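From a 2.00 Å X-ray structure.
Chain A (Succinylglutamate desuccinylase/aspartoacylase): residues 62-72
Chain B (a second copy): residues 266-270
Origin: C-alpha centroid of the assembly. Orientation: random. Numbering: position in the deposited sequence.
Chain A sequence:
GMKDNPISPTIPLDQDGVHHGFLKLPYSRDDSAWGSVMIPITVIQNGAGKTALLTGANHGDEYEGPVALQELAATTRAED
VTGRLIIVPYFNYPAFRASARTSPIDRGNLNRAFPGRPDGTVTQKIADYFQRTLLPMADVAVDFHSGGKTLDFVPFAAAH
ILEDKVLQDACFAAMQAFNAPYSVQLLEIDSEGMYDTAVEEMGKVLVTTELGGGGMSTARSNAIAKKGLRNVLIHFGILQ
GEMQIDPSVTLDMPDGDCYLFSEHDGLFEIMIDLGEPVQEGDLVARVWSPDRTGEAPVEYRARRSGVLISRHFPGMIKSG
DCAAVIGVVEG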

# COMPACT_ATOMS: atom_id res chain seq x y z
N GLU A 62 -19.65 -5.65 11.87
CA GLU A 62 -20.62 -6.15 12.86
C GLU A 62 -21.95 -6.44 12.13
O GLU A 62 -22.63 -5.51 11.71
CB GLU A 62 -20.80 -5.11 13.97
CG GLU A 62 -19.49 -4.95 14.82
CD GLU A 62 -19.55 -3.82 15.85
OE1 GLU A 62 -20.68 -3.36 16.21
OE2 GLU A 62 -18.46 -3.38 16.31
N TYR A 63 -22.31 -7.71 12.00
CA TYR A 63 -23.25 -8.14 10.95
C TYR A 63 -24.65 -8.54 11.36
O TYR A 63 -25.51 -8.59 10.51
CB TYR A 63 -22.63 -9.29 10.16
CG TYR A 63 -21.38 -8.82 9.43
CD1 TYR A 63 -21.48 -8.10 8.27
CD2 TYR A 63 -20.12 -9.07 9.94
CE1 TYR A 63 -20.35 -7.62 7.60
CE2 TYR A 63 -18.97 -8.61 9.27
CZ TYR A 63 -19.10 -7.88 8.13
OH TYR A 63 -17.99 -7.42 7.49
N GLU A 64 -24.89 -8.84 12.63
CA GLU A 64 -26.23 -9.31 13.01
C GLU A 64 -27.32 -8.27 12.73
O GLU A 64 -28.39 -8.59 12.19
CB GLU A 64 -26.31 -9.71 14.49
CG GLU A 64 -25.71 -11.08 14.90
CD GLU A 64 -24.19 -11.07 15.02
OE1 GLU A 64 -23.59 -9.97 14.86
OE2 GLU A 64 -23.60 -12.15 15.30
N GLY A 65 -27.07 -7.02 13.12
CA GLY A 65 -28.05 -5.96 12.92
C GLY A 65 -28.34 -5.76 11.45
O GLY A 65 -29.49 -5.75 11.03
N PRO A 66 -27.29 -5.66 10.64
CA PRO A 66 -27.52 -5.52 9.21
C PRO A 66 -28.38 -6.62 8.57
O PRO A 66 -29.22 -6.32 7.71
CB PRO A 66 -26.10 -5.51 8.67
CG PRO A 66 -25.34 -4.76 9.71
CD PRO A 66 -25.90 -5.31 11.00
N VAL A 67 -28.18 -7.87 8.97
CA VAL A 67 -29.04 -8.96 8.47
C VAL A 67 -30.49 -8.72 8.88
O VAL A 67 -31.41 -8.80 8.05
CB VAL A 67 -28.53 -10.33 8.95
CG1 VAL A 67 -29.55 -11.44 8.63
CG2 VAL A 67 -27.17 -10.64 8.33
N ALA A 68 -30.72 -8.46 10.17
CA ALA A 68 -32.08 -8.25 10.69
C ALA A 68 -32.77 -7.06 10.03
O ALA A 68 -33.99 -7.12 9.72
CB ALA A 68 -32.05 -8.08 12.24
N LEU A 69 -32.00 -6.01 9.76
CA LEU A 69 -32.54 -4.76 9.20
C LEU A 69 -32.77 -4.88 7.71
O LEU A 69 -33.78 -4.35 7.20
CB LEU A 69 -31.68 -3.53 9.55
CG LEU A 69 -31.66 -3.21 11.06
CD1 LEU A 69 -30.61 -2.14 11.46
CD2 LEU A 69 -33.07 -2.72 11.48
N GLN A 70 -31.89 -5.59 6.99
CA GLN A 70 -32.17 -5.80 5.57
C GLN A 70 -33.46 -6.60 5.42
O GLN A 70 -34.29 -6.27 4.58
CB GLN A 70 -31.04 -6.51 4.82
CG GLN A 70 -29.87 -5.65 4.45
CD GLN A 70 -30.20 -4.70 3.26
OE1 GLN A 70 -31.22 -4.00 3.25
NE2 GLN A 70 -29.33 -4.68 2.29
N GLU A 71 -33.65 -7.63 6.25
CA GLU A 71 -34.87 -8.44 6.15
C GLU A 71 -36.10 -7.60 6.52
O GLU A 71 -37.11 -7.63 5.83
CB GLU A 71 -34.79 -9.66 7.04
CG GLU A 71 -35.96 -10.60 6.87
CD GLU A 71 -35.96 -11.71 7.87
OE1 GLU A 71 -35.23 -12.70 7.68
OE2 GLU A 71 -36.70 -11.60 8.85
N LEU A 72 -35.99 -6.83 7.58
CA LEU A 72 -37.07 -5.93 7.97
C LEU A 72 -37.46 -4.99 6.82
O LEU A 72 -38.63 -4.85 6.51
CB LEU A 72 -36.70 -5.11 9.22
CG LEU A 72 -37.91 -4.39 9.87
CD1 LEU A 72 -38.81 -5.39 10.62
CD2 LEU A 72 -37.45 -3.29 10.78
N GLY B 266 -22.19 -9.97 -1.43
CA GLY B 266 -23.10 -9.31 -0.53
C GLY B 266 -22.94 -9.66 0.92
O GLY B 266 -21.90 -10.22 1.34
N LEU B 267 -23.99 -9.32 1.66
CA LEU B 267 -24.17 -9.62 3.07
C LEU B 267 -24.62 -11.07 3.21
O LEU B 267 -25.68 -11.45 2.74
CB LEU B 267 -25.22 -8.68 3.69
CG LEU B 267 -25.56 -8.84 5.18
CD1 LEU B 267 -24.30 -8.64 5.98
CD2 LEU B 267 -26.69 -7.90 5.65
N PHE B 268 -23.83 -11.86 3.91
CA PHE B 268 -24.05 -13.31 3.97
C PHE B 268 -24.90 -13.68 5.18
O PHE B 268 -24.51 -13.39 6.33
CB PHE B 268 -22.71 -14.01 4.09
CG PHE B 268 -22.79 -15.50 4.08
CD1 PHE B 268 -23.24 -16.16 2.95
CD2 PHE B 268 -22.41 -16.24 5.17
CE1 PHE B 268 -23.29 -17.51 2.89
CE2 PHE B 268 -22.49 -17.64 5.12
CZ PHE B 268 -22.90 -18.26 3.96
N GLU B 269 -26.05 -14.30 4.94
CA GLU B 269 -26.88 -14.80 6.00
C GLU B 269 -27.00 -16.33 5.92
O GLU B 269 -27.71 -16.86 5.05
CB GLU B 269 -28.29 -14.21 5.99
CG GLU B 269 -29.12 -14.76 7.19
CD GLU B 269 -30.57 -14.41 7.14
OE1 GLU B 269 -30.95 -13.75 6.16
OE2 GLU B 269 -31.31 -14.81 8.07
N ILE B 270 -26.33 -17.03 6.82
CA ILE B 270 -26.47 -18.50 6.86
C ILE B 270 -27.78 -18.81 7.59
O ILE B 270 -28.20 -18.02 8.45
CB ILE B 270 -25.26 -19.17 7.53
CG1 ILE B 270 -25.23 -20.65 7.13
CG2 ILE B 270 -25.27 -18.99 9.04
CD1 ILE B 270 -23.93 -21.10 6.70

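Two carboxylates face one another across this contact: Glu A71 OE1 lies 4.5 Å from Glu B269 OE2, a pairing of like charges with no basic group from either stretch between them. Both oxygens are hydrogen-bonded elsewhere in the structure, which can offset the cost of the approach. No hydrogen bond joins the two stretches, so the 299 Å² they bury rests on packing.

Helix 64-72 crosses strand 266-270 almost at right angles (94°), with the axes 9.1 Å apart at closest approach. Contacts on chain A run from Tyr A63 to Glu A71, and Leu B267, with 104 Å² covered, has the largest share. Leu B267 CD1 meets Tyr A63 CD1 at 3.7 Å, obliquely to the ring, and Leu B267 CD2 lies 3.6 Å from Val A67 N, 3.9 Å from Pro A66 CB and 4.1 Å from Gln A70 CG. Val A67 N already donates to Tyr A63 O at 3.2 Å within chain A, so the methyl packs against a satisfied backbone amide.

Val A67 links this cluster to the acidic pair. Val A67 CG2 is 3.9 Å from Leu B267 CD2, whereas Val A67 CG1 sits 3.5 Å from Glu B269 CD. The all-trans chi1 and chi2 of Glu B269 (-178°, -171°) extend the side chain past this valine toward Glu A71.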